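Local coordinates for conserved lipoprotein, putative (Clostridium novyi, PDB 4L1N) that is of unknown function but, as a putative lipoprotein of the DUF4652 family in the beta-propeller clan, is probably anchored at the bacterial membrane, at residues 82-85 against 86-90; 174-178 against 179-183. One frame throughout, in Å; residues are numbered along the deposited sequence.

Interaction 1: residues 82-85 against 86-90; sequences EGKG and ENALE
K84 and E90 close a compact loop between strands 77-82 and 95-100, built round a type I beta turn from G85 to A88. The backbone hydrogen bonds set its shape. The amide of A88 reaches back to the carbonyl of G85, N to O 3.3 Å, the bond that closes the turn. One step further out, E90 N bonds K84 O at 3.1 Å, so a wider loop encloses the turn. A88 CA lies 3.4 Å from K84 O, a bent C-H...O contact. Glycines allow the chain to bend this way: G83 and G85 both have positive phi, where a side chain would jam against the preceding carbonyl oxygen. Apolar contact is modest, with the methyl of A88 beside K84 CB; separately, the CB and CG of E90 pack on the K84 carbonyl. Around the loop, F65 takes backbone bonds with G83 and G85, while K121 gives a weak bond to A88 O. The lysine adds a side-chain-to-backbone hydrogen bond. With its chain bent at chi3 (128°) and chi4 (-75°), K84 curls along the loop, and NZ donates to E90 O at 2.6 Å, tilted 31° from that carbonyl's plane.

Interaction 2: residues 174-178 against 179-183; sequences AVKKG and DKIDV
V175 and D182 form a hydrogen-bonded pair near the closed end of a beta hairpin with a two-residue loop, in which the ends of strands 169-177 and 180-188 run antiparallel and join through a type II' turn from K177 to K180. Paired backbone bonds come first. V175 N donates to D182 O at 3.1 Å, and D182 N returns a bond to V175 O at 2.8 Å. Nearer the turn, K177 N meets K180 O at 2.9 Å, whereas the reciprocal K180 N to K177 O bond is weak. G178 takes the first corner, where the positive phi (73°) of a type II' turn suits glycine. Apolar contact gathers on the face of A174, K176 and I181: I181 CG2 touches A174 CB at 3.6 Å, and CG1 meets K176 CG at 3.7 Å as the two longer side chains pass at a slant. M132 of strand 130-137 covers this face. K176 extends with CG opposite the backbone N across the CA–CB bond (chi1 -172°), then bends at chi4, bringing NZ to G178 O at 2.8 Å; F126 supplies a second carbonyl and a cation-pi partner. One lysine thus serves both environments: methylenes line the apolar face, while its ammonium, shared between two carbonyls, ties the turn to a neighbouring loop.

Overall arrangement
Interaction 1 comes first along the chain and interaction 2 follows in series: a beta turn within a longer connection in interaction 1, a two-residue hairpin turn in interaction 2. Their centres lie about 24 Å apart and their nearest atoms about 12 Å, so they do not touch. Residues 82-90 belong to the connection between strands 77-82 and 95-100 of the large sheet, whereas residues 174-183 lie in the hairpin of strands 169-177 and 180-188, which strand 196-204 extends to a three-stranded sheet. That smaller sheet packs on strands 130-137 and 147-152 of the larger one. In this all-beta chain, one turn thus lies in a loop of the larger sheet and the other joins two strands of the smaller.

Interaction 1: residues 82-85 against 86-90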
ATOM      1  N   GLU A  82      -4.586  -7.397   5.212  1.00 59.59           N
ATOM      2  CA  GLU A  82      -5.328  -8.627   5.453  1.00 61.63           C
ATOM      3  C   GLU A  82      -5.868  -9.204   4.140  1.00 67.25           C
ATOM      4  O   GLU A  82      -6.356  -8.451   3.300  1.00 66.38           O
ATOM      5  CB  GLU A  82      -6.471  -8.366   6.466  1.00 64.62           C
ATOM      6  CG  GLU A  82      -7.577  -9.422   6.580  1.00 74.50           C
ATOM      7  CD  GLU A  82      -7.255 -10.808   7.120  1.00 91.57           C
ATOM      8  OE1 GLU A  82      -6.060 -11.106   7.340  1.00 83.70           O
ATOM      9  OE2 GLU A  82      -8.204 -11.607   7.310  1.00 81.15           O
ATOM     10  N   GLY A  83      -5.760 -10.526   3.982  1.00 65.65           N
ATOM     11  CA  GLY A  83      -6.315 -11.257   2.845  1.00 65.65           C
ATOM     12  C   GLY A  83      -5.374 -11.826   1.810  1.00 68.60           C
ATOM     13  O   GLY A  83      -5.829 -12.503   0.881  1.00 68.34           O
ATOM     14  N   LYS A  84      -4.061 -11.563   1.946  1.00 64.52           N
ATOM     15  CA  LYS A  84      -3.097 -12.022   0.949  1.00 63.02           C
ATOM     16  C   LYS A  84      -1.885 -12.795   1.540  1.00 71.04           C
ATOM     17  O   LYS A  84      -0.904 -13.037   0.832  1.00 70.96           O
ATOM     18  CB  LYS A  84      -2.611 -10.823   0.141  1.00 60.49           C
ATOM     19  CG  LYS A  84      -3.624 -10.200  -0.799  1.00 54.15           C
ATOM     20  CD  LYS A  84      -2.955  -9.010  -1.461  1.00 60.05           C
ATOM     21  CE  LYS A  84      -3.036  -9.004  -2.967  1.00 64.00           C
ATOM     22  NZ  LYS A  84      -2.135  -9.969  -3.626  1.00 67.53           N
ATOM     23  N   GLY A  85      -1.978 -13.231   2.787  1.00 70.96           N
ATOM     24  CA  GLY A  85      -0.887 -13.973   3.407  1.00 72.69           C
ATOM     25  C   GLY A  85       0.180 -13.085   4.009  1.00 78.02           C
ATOM     26  O   GLY A  85       0.116 -11.863   3.885  1.00 76.01           O
ATOM     27  N   GLU A  86       1.172 -13.707   4.662  1.00 78.63           N
ATOM     28  CA  GLU A  86       2.293 -13.090   5.394  1.00 79.14           C
ATOM     29  C   GLU A  86       3.147 -12.100   4.568  1.00 80.39           C
ATOM     30  O   GLU A  86       3.735 -11.173   5.154  1.00 79.57           O
ATOM     31  CB  GLU A  86       3.212 -14.199   5.937  1.00 83.38           C
ATOM     32  CG  GLU A  86       3.926 -13.852   7.233  1.00 99.15           C
ATOM     33  CD  GLU A  86       4.993 -14.851   7.634  1.00133.86           C
ATOM     34  OE1 GLU A  86       6.014 -14.953   6.914  1.00136.00           O
ATOM     35  OE2 GLU A  86       4.813 -15.525   8.674  1.00133.47           O
ATOM     36  N   ASN A  87       3.230 -12.291   3.235  1.00 74.84           N
ATOM     37  CA  ASN A  87       4.057 -11.417   2.401  1.00 72.15           C
ATOM     38  C   ASN A  87       3.249 -10.770   1.257  1.00 73.24           C
ATOM     39  O   ASN A  87       3.830 -10.215   0.321  1.00 70.31           O
ATOM     40  CB  ASN A  87       5.262 -12.207   1.862  1.00 74.99           C
ATOM     41  CG  ASN A  87       6.236 -12.618   2.946  1.00101.88           C
ATOM     42  OD1 ASN A  87       7.032 -11.804   3.443  1.00 92.57           O
ATOM     43  ND2 ASN A  87       6.162 -13.880   3.373  1.00 96.90           N
ATOM     44  N   ALA A  88       1.908 -10.799   1.373  1.00 70.26           N
ATOM     45  CA  ALA A  88       0.936 -10.269   0.412  1.00 68.49           C
ATOM     46  C   ALA A  88       1.162 -10.837  -1.008  1.00 73.71           C
ATOM     47  O   ALA A  88       0.970 -10.120  -1.991  1.00 73.34           O
ATOM     48  CB  ALA A  88       0.957  -8.748   0.406  1.00 66.79           C
ATOM     49  N   LEU A  89       1.546 -12.132  -1.113  1.00 71.48           N
ATOM     50  CA  LEU A  89       1.834 -12.765  -2.410  1.00 70.96           C
ATOM     51  C   LEU A  89       0.644 -13.553  -2.952  1.00 76.44           C
ATOM     52  O   LEU A  89       0.629 -13.896  -4.138  1.00 76.97           O
ATOM     53  CB  LEU A  89       3.067 -13.680  -2.322  1.00 71.87           C
ATOM     54  CG  LEU A  89       4.408 -13.002  -2.061  1.00 75.19           C
ATOM     55  CD1 LEU A  89       5.429 -13.999  -1.609  1.00 76.96           C
ATOM     56  CD2 LEU A  89       4.910 -12.273  -3.288  1.00 77.14           C
ATOM     57  N   GLU A  90      -0.354 -13.824  -2.096  1.00 72.88           N
ATOM     58  CA  GLU A  90      -1.556 -14.555  -2.472  1.00 73.48           C
ATOM     59  C   GLU A  90      -2.498 -13.677  -3.261  1.00 74.25           C
ATOM     60  O   GLU A  90      -2.622 -12.489  -2.968  1.00 71.17           O
ATOM     61  CB  GLU A  90      -2.266 -15.105  -1.232  1.00 77.05           C
ATOM     62  CG  GLU A  90      -1.447 -16.129  -0.471  1.00 88.34           C
ATOM     63  CD  GLU A  90      -1.087 -17.359  -1.278  1.00107.27           C
ATOM     64  OE1 GLU A  90      -2.020 -18.042  -1.760  1.00 99.61           O
ATOM     65  OE2 GLU A  90       0.127 -17.608  -1.470  1.00 95.66           O
TER

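Interaction 2: residues 174-178 against 179-183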
ATOM      1  N   ALA A 174       8.855   0.946  -1.039  1.00 43.74           N
ATOM      2  CA  ALA A 174       9.506   2.210  -0.699  1.00 43.15           C
ATOM      3  C   ALA A 174       9.905   2.255   0.775  1.00 52.17           C
ATOM      4  O   ALA A 174       9.273   1.629   1.643  1.00 53.84           O
ATOM      5  CB  ALA A 174       8.608   3.389  -1.027  1.00 43.30           C
ATOM      6  N   VAL A 175      10.996   2.990   1.035  1.00 50.47           N
ATOM      7  CA  VAL A 175      11.617   3.217   2.336  1.00 52.39           C
ATOM      8  C   VAL A 175      11.767   4.724   2.482  1.00 56.27           C
ATOM      9  O   VAL A 175      12.346   5.361   1.595  1.00 55.81           O
ATOM     10  CB  VAL A 175      12.987   2.484   2.501  1.00 57.56           C
ATOM     11  CG1 VAL A 175      13.365   2.369   3.968  1.00 60.00           C
ATOM     12  CG2 VAL A 175      12.998   1.101   1.840  1.00 56.84           C
ATOM     13  N   LYS A 176      11.234   5.298   3.569  1.00 51.64           N
ATOM     14  CA  LYS A 176      11.316   6.730   3.813  1.00 51.65           C
ATOM     15  C   LYS A 176      12.258   7.041   4.980  1.00 60.25           C
ATOM     16  O   LYS A 176      12.227   6.355   6.004  1.00 61.09           O
ATOM     17  CB  LYS A 176       9.915   7.293   4.087  1.00 53.28           C
ATOM     18  CG  LYS A 176       9.851   8.812   4.163  1.00 51.66           C
ATOM     19  CD  LYS A 176       8.440   9.326   4.184  1.00 47.41           C
ATOM     20  CE  LYS A 176       8.427  10.814   4.425  1.00 64.61           C
ATOM     21  NZ  LYS A 176       8.587  11.161   5.872  1.00 70.33           N
ATOM     22  N   LYS A 177      13.088   8.092   4.820  1.00 59.45           N
ATOM     23  CA  LYS A 177      13.990   8.609   5.844  1.00 62.78           C
ATOM     24  C   LYS A 177      13.962  10.124   5.728  1.00 70.49           C
ATOM     25  O   LYS A 177      14.622  10.704   4.864  1.00 71.64           O
ATOM     26  CB  LYS A 177      15.416   8.019   5.726  1.00 66.40           C
ATOM     27  CG  LYS A 177      16.401   8.428   6.845  1.00 86.38           C
ATOM     28  CD  LYS A 177      16.126   7.732   8.192  1.00100.33           C
ATOM     29  CE  LYS A 177      16.961   8.293   9.319  1.00115.91           C
ATOM     30  NZ  LYS A 177      16.462   7.855  10.655  1.00126.31           N
ATOM     31  N   GLY A 178      13.147  10.742   6.561  1.00 69.17           N
ATOM     32  CA  GLY A 178      12.980  12.186   6.577  1.00 71.11           C
ATOM     33  C   GLY A 178      12.196  12.685   5.387  1.00 74.28           C
ATOM     34  O   GLY A 178      11.086  12.214   5.133  1.00 73.56           O
ATOM     35  N   ASP A 179      12.786  13.622   4.642  1.00 70.43           N
ATOM     36  CA  ASP A 179      12.193  14.226   3.454  1.00 68.59           C
ATOM     37  C   ASP A 179      12.433  13.376   2.200  1.00 66.97           C
ATOM     38  O   ASP A 179      11.963  13.756   1.135  1.00 67.29           O
ATOM     39  CB  ASP A 179      12.759  15.656   3.251  1.00 73.57           C
ATOM     40  CG  ASP A 179      14.283  15.767   3.116  1.00 94.58           C
ATOM     41  OD1 ASP A 179      15.011  15.193   3.978  1.00 97.15           O
ATOM     42  OD2 ASP A 179      14.749  16.487   2.194  1.00102.86           O
ATOM     43  N   LYS A 180      13.160  12.242   2.307  1.00 59.08           N
ATOM     44  CA  LYS A 180      13.508  11.398   1.145  1.00 54.24           C
ATOM     45  C   LYS A 180      12.854  10.027   1.158  1.00 54.34           C
ATOM     46  O   LYS A 180      12.812   9.370   2.200  1.00 55.17           O
ATOM     47  CB  LYS A 180      15.038  11.168   1.067  1.00 55.43           C
ATOM     48  CG  LYS A 180      15.914  12.406   1.143  1.00 56.95           C
ATOM     49  CD  LYS A 180      16.276  12.963  -0.227  1.00 52.61           C
ATOM     50  CE  LYS A 180      16.815  14.372  -0.118  1.00 54.54           C
ATOM     51  NZ  LYS A 180      18.234  14.396   0.346  1.00 72.67           N
ATOM     52  N   ILE A 181      12.447   9.544  -0.027  1.00 47.46           N
ATOM     53  CA  ILE A 181      11.884   8.202  -0.195  1.00 45.26           C
ATOM     54  C   ILE A 181      12.690   7.481  -1.263  1.00 50.69           C
ATOM     55  O   ILE A 181      12.855   8.021  -2.345  1.00 51.18           O
ATOM     56  CB  ILE A 181      10.352   8.198  -0.529  1.00 46.56           C
ATOM     57  CG1 ILE A 181       9.524   9.071   0.451  1.00 48.48           C
ATOM     58  CG2 ILE A 181       9.803   6.784  -0.606  1.00 44.75           C
ATOM     59  CD1 ILE A 181       8.123   9.356   0.027  1.00 53.59           C
ATOM     60  N   ASP A 182      13.204   6.280  -0.952  1.00 47.32           N
ATOM     61  CA  ASP A 182      13.875   5.375  -1.883  1.00 45.42           C
ATOM     62  C   ASP A 182      12.783   4.485  -2.496  1.00 47.33           C
ATOM     63  O   ASP A 182      12.147   3.715  -1.774  1.00 47.61           O
ATOM     64  CB  ASP A 182      14.923   4.524  -1.141  1.00 48.53           C
ATOM     65  CG  ASP A 182      16.299   5.106  -0.940  1.00 61.27           C
ATOM     66  OD1 ASP A 182      16.506   6.282  -1.288  1.00 62.67           O
ATOM     67  OD2 ASP A 182      17.177   4.380  -0.443  1.00 69.28           O
ATOM     68  N   VAL A 183      12.517   4.626  -3.794  1.00 41.23           N
ATOM     69  CA  VAL A 183      11.437   3.905  -4.474  1.00 38.23           C
ATOM     70  C   VAL A 183      12.023   2.763  -5.324  1.00 43.20           C
ATOM     71  O   VAL A 183      12.851   3.042  -6.209  1.00 43.03           O
ATOM     72  CB  VAL A 183      10.609   4.909  -5.330  1.00 39.93           C
ATOM     73  CG1 VAL A 183       9.509   4.226  -6.113  1.00 39.00           C
ATOM     74  CG2 VAL A 183      10.028   6.035  -4.480  1.00 40.25           C
TER